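Local coordinates for protein 11S globulin (Wrightia tinctoria, PDB 5WXU) that binds the plant hormone auxin and probably serves as a hexameric seed storage protein of the 11S globulin family, at the interface of chains A and B. Numbering follows the deposited sequence. Chains: chain A/B, 11S globulin.

Contact 1: the interface of chains A and B. Residues chain A 444, 447-448, 451-452; chain B 238-240, 244, 248.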
loop_
_atom_site.group_PDB
_atom_site.type_symbol
_atom_site.label_atom_id
_atom_site.label_comp_id
_atom_site.label_asym_id
_atom_site.label_seq_id
_atom_site.Cartn_x
_atom_site.Cartn_y
_atom_site.Cartn_z
ATOM N N GLU A 444 21.168 19.581 -38.357
ATOM C CA GLU A 444 22.009 19.277 -37.206
ATOM C C GLU A 444 21.185 18.849 -35.996
ATOM O O GLU A 444 21.614 18.023 -35.253
ATOM C CB GLU A 444 22.854 20.483 -36.764
ATOM C CG GLU A 444 23.918 20.856 -37.803
ATOM C CD GLU A 444 24.550 22.219 -37.541
ATOM O OE1 GLU A 444 23.903 23.154 -36.929
ATOM O OE2 GLU A 444 25.739 22.334 -37.954
ATOM N N SER A 447 20.062 15.384 -36.697
ATOM C CA SER A 447 21.198 14.495 -36.459
ATOM C C SER A 447 21.345 14.209 -34.975
ATOM O O SER A 447 21.684 13.101 -34.599
ATOM C CB SER A 447 22.518 15.132 -36.947
ATOM O OG SER A 447 22.587 15.151 -38.384
ATOM N N LEU A 448 21.250 15.273 -34.177
ATOM C CA LEU A 448 21.378 15.134 -32.781
ATOM C C LEU A 448 20.338 14.150 -32.214
ATOM O O LEU A 448 20.709 13.266 -31.416
ATOM C CB LEU A 448 21.325 16.452 -32.082
ATOM C CG LEU A 448 21.770 16.446 -30.613
ATOM C CD1 LEU A 448 23.234 16.093 -30.403
ATOM C CD2 LEU A 448 21.462 17.762 -29.980
ATOM N N ASN A 451 20.831 10.187 -34.921
ATOM C CA ASN A 451 22.060 9.461 -35.335
ATOM C C ASN A 451 22.329 8.142 -34.604
ATOM O O ASN A 451 22.675 7.133 -35.240
ATOM C CB ASN A 451 23.269 10.369 -35.358
ATOM C CG ASN A 451 23.302 11.238 -36.629
ATOM O OD1 ASN A 451 22.384 11.200 -37.445
ATOM N ND2 ASN A 451 24.368 11.943 -36.806
ATOM N N ARG A 452 22.125 8.098 -33.307
ATOM C CA ARG A 452 22.246 6.795 -32.610
ATOM C C ARG A 452 20.848 6.197 -32.413
ATOM O O ARG A 452 19.974 6.830 -31.791
ATOM C CB ARG A 452 22.896 6.900 -31.212
ATOM C CG ARG A 452 24.159 7.728 -31.040
ATOM C CD ARG A 452 25.365 7.243 -31.780
ATOM N NE ARG A 452 25.700 5.840 -31.626
ATOM C CZ ARG A 452 26.928 5.359 -31.352
ATOM N NH1 ARG A 452 27.951 6.149 -31.049
ATOM N NH2 ARG A 452 27.116 4.035 -31.303
ATOM N N SER B 238 27.300 10.611 -29.071
ATOM C CA SER B 238 26.118 11.070 -29.791
ATOM C C SER B 238 26.045 10.816 -31.312
ATOM O O SER B 238 24.967 10.963 -31.887
ATOM C CB SER B 238 25.937 12.548 -29.554
ATOM O OG SER B 238 26.171 12.856 -28.219
ATOM N N GLY B 239 27.146 10.411 -31.929
ATOM C CA GLY B 239 27.241 10.223 -33.382
ATOM C C GLY B 239 27.178 11.523 -34.177
ATOM O O GLY B 239 26.713 11.503 -35.306
ATOM N N VAL B 240 27.571 12.626 -33.563
ATOM C CA VAL B 240 27.664 13.905 -34.234
ATOM C C VAL B 240 29.058 14.502 -34.138
ATOM O O VAL B 240 29.849 14.162 -33.280
ATOM C CB VAL B 240 26.694 14.958 -33.660
ATOM C CG1 VAL B 240 25.274 14.565 -33.916
ATOM C CG2 VAL B 240 26.995 15.367 -32.226
ATOM N N ILE B 244 29.206 20.450 -33.643
ATOM C CA ILE B 244 27.838 20.407 -33.102
ATOM C C ILE B 244 27.884 20.402 -31.562
ATOM O O ILE B 244 27.129 21.129 -30.899
ATOM C CB ILE B 244 27.044 19.202 -33.631
ATOM C CG1 ILE B 244 26.676 19.419 -35.095
ATOM C CG2 ILE B 244 25.813 18.983 -32.797
ATOM C CD1 ILE B 244 25.836 18.335 -35.719
ATOM N N LEU B 248 26.362 22.792 -28.407
ATOM C CA LEU B 248 25.690 22.375 -27.141
ATOM C C LEU B 248 26.303 23.026 -25.925
ATOM O O LEU B 248 25.600 23.427 -24.956
ATOM C CB LEU B 248 25.675 20.869 -26.948
ATOM C CG LEU B 248 24.546 20.105 -27.622
ATOM C CD1 LEU B 248 24.609 20.183 -29.096
ATOM C CD2 LEU B 248 24.590 18.616 -27.219
HETATM O O HOH W 1 22.269 10.787 -31.966
#
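The C-terminal end of A-chain helix 442-450 abuts the B-chain turn after helix 231-238, where B:Gly239 takes a left-handed backbone conformation (phi 69°, psi 26°), while the flank of the same helix faces B-chain helix 242-248. Just past the helix end, A:Asn451 points its side chain at that turn, with ND2, the amide nitrogen, giving a hydrogen bond of 2.8 Å to B:Gly239 O. The acceptor lies close to the amide plane, but the nitrogen stands above the carbonyl plane rather than on a lone pair. An alanine here would remove this amide and would probably loosen the grip on the glycine turn. A water joins the ends of the two helices: it sits 2.7 Å from B:Ser238 O and also meets A:Leu448 O and A:Arg452 N. The chain of A:Arg452, bent at chi2 and chi3, passes over the turn with its methylenes, CD lying 3.9 Å from B:Gly239 CA. Back along the helix, toward its N-terminal end, the contact is apolar. A:Leu448, with CG anti to the backbone N (chi1 -167°), meets B:Leu248 tip to tip, CD2 to CD1 at 4.1 Å. A:Glu444 crosses B:Ile244 obliquely, its CG 3.8 Å from the CD1 methyl, so the aliphatic stem makes the contact. B:Val240 turns CG1 toward the helix backbone between A:Ser447 and A:Leu448. Helix 442-450, which follows helix 431-438 near the modelled C-terminus, thus packs on the helices after strand 221-224 of chain B.

Contact 2: the interface of chains A and B. Residues chain A 185, 330, 351-352, 410-411; chain B 28, 192.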
loop_
_atom_site.group_PDB
_atom_site.type_symbol
_atom_site.label_atom_id
_atom_site.label_comp_id
_atom_site.label_asym_id
_atom_site.label_seq_id
_atom_site.Cartn_x
_atom_site.Cartn_y
_atom_site.Cartn_z
ATOM N N ASP A 185 24.885 0.580 3.176
ATOM C CA ASP A 185 24.127 1.811 2.930
ATOM C C ASP A 185 23.877 2.434 4.322
ATOM O O ASP A 185 22.890 2.160 5.008
ATOM C CB ASP A 185 22.818 1.513 2.197
ATOM C CG ASP A 185 22.021 2.701 1.930
ATOM O OD1 ASP A 185 22.568 3.830 2.106
ATOM O OD2 ASP A 185 20.812 2.494 1.565
ATOM N N GLN A 330 15.456 -0.410 -0.165
ATOM C CA GLN A 330 15.661 0.797 -0.984
ATOM C C GLN A 330 17.043 0.809 -1.684
ATOM O O GLN A 330 17.736 1.824 -1.702
ATOM C CB GLN A 330 15.431 2.060 -0.162
ATOM C CG GLN A 330 14.053 2.041 0.467
ATOM C CD GLN A 330 13.638 3.336 1.136
ATOM O OE1 GLN A 330 14.451 4.195 1.480
ATOM N NE2 GLN A 330 12.296 3.487 1.320
ATOM N N ASN A 351 17.588 9.508 -9.287
ATOM C CA ASN A 351 17.022 9.301 -7.933
ATOM C C ASN A 351 17.893 8.464 -6.979
ATOM O O ASN A 351 17.373 7.751 -6.066
ATOM C CB ASN A 351 15.624 8.604 -8.125
ATOM C CG ASN A 351 15.707 7.258 -8.804
ATOM O OD1 ASN A 351 16.752 6.818 -9.268
ATOM N ND2 ASN A 351 14.541 6.552 -8.881
ATOM N N ALA A 352 19.187 8.512 -7.243
ATOM C CA ALA A 352 20.137 7.680 -6.491
ATOM C C ALA A 352 21.580 8.083 -6.753
ATOM O O ALA A 352 21.906 8.655 -7.788
ATOM C CB ALA A 352 19.973 6.250 -6.928
ATOM N N THR A 410 21.538 3.776 -4.694
ATOM C CA THR A 410 20.874 4.125 -3.442
ATOM C C THR A 410 19.378 4.423 -3.577
ATOM O O THR A 410 18.869 5.347 -2.934
ATOM C CB THR A 410 21.599 5.223 -2.684
ATOM O OG1 THR A 410 21.586 6.370 -3.513
ATOM C CG2 THR A 410 23.018 4.865 -2.377
ATOM N N ASN A 411 18.680 3.580 -4.329
ATOM C CA ASN A 411 17.257 3.605 -4.310
ATOM C C ASN A 411 16.762 2.307 -4.857
ATOM O O ASN A 411 17.364 1.672 -5.689
ATOM C CB ASN A 411 16.679 4.757 -5.180
ATOM C CG ASN A 411 15.519 5.487 -4.491
ATOM O OD1 ASN A 411 14.909 5.001 -3.464
ATOM N ND2 ASN A 411 15.170 6.611 -5.037
ATOM N N ARG B 28 21.102 10.625 1.899
ATOM C CA ARG B 28 19.761 10.744 2.471
ATOM C C ARG B 28 19.782 11.460 3.801
ATOM O O ARG B 28 18.734 11.947 4.213
ATOM C CB ARG B 28 19.097 9.369 2.679
ATOM C CG ARG B 28 18.909 8.565 1.396
ATOM C CD ARG B 28 17.950 7.371 1.690
ATOM N NE ARG B 28 18.078 6.187 0.837
ATOM C CZ ARG B 28 19.025 5.288 0.929
ATOM N NH1 ARG B 28 20.057 5.471 1.735
ATOM N NH2 ARG B 28 18.966 4.202 0.156
ATOM N N GLN B 192 19.008 13.374 -2.498
ATOM C CA GLN B 192 19.993 12.636 -1.720
ATOM C C GLN B 192 21.353 13.309 -1.647
ATOM O O GLN B 192 22.335 12.688 -1.198
ATOM C CB GLN B 192 20.192 11.198 -2.241
ATOM C CG GLN B 192 18.945 10.348 -2.225
ATOM C CD GLN B 192 19.194 8.866 -2.463
ATOM O OE1 GLN B 192 20.303 8.358 -2.247
ATOM N NE2 GLN B 192 18.135 8.145 -2.794
HETATM O O HOH W 2 15.760 5.639 -0.581
#
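B:Arg28 and A:Asp185 cross at about a right angle, and the guanidinium grips the carboxylate end-on with its two terminal nitrogens. NH1 of B:Arg28 donates to OD1 of A:Asp185 at 3.0 Å. NH2 of B:Arg28 donates to OD2 of A:Asp185 at 2.9 Å, and each oxygen uses its syn lone pair. The two flat groups are turned 33° from each other, so the salt bridge is bidentate but twisted. The arginine chain runs extended from CG to NE, carrying its head to A:Asp185, whose CG is anti to the backbone N (chi1 180°). At another edge of the guanidinium, NE of B:Arg28 meets a water at 2.8 Å that also contacts A:Gln330 OE1 and A:Asn411 OD1; together with the carboxylate, this water is likely to restrict rotation of the head. The paired charges are likely to favour an ionised aspartate. Beside the arginine, B:Gln192 runs antiparallel alongside A:Thr410 and engages it with both ends of its amide. NE2 of B:Gln192 gives a hydrogen bond of 2.9 Å to A:Thr410 O, nearly in its own amide plane but above that of the carbonyl. The hydroxyl OG1 of A:Thr410, between the backbone N and the carbonyl carbon (chi1 62°), donates to B:Gln192 OE1 at 2.7 Å from above its carbonyl plane. A:Asn411 ND2 donates to A:Asn351 O, tying the loops after strands 402-409 and 343-349. Two chain B loop residues, one near its modelled N-terminus, thus dock on chain A at the end of strand 178-185 and on neighbouring loops.

Contact 1 and contact 2 belong to the same A-B interface, with the centres of their C-alpha atoms about 32 Å apart, and they have no residue in common. In contact 1 helices and their ends meet, largely through apolar groups; contact 2 is polar and charged, with loop residues from chain B. Chain A contributes residues from both of its cupin regions to contact 2, and helix 442-450 with the loop residues after it to contact 1. Two such separated anchor points would probably limit rocking of one subunit against the other. Different surfaces of the two copies meet, consistent with a head-to-tail contact between neighbours in a trimer of the 11S hexamer.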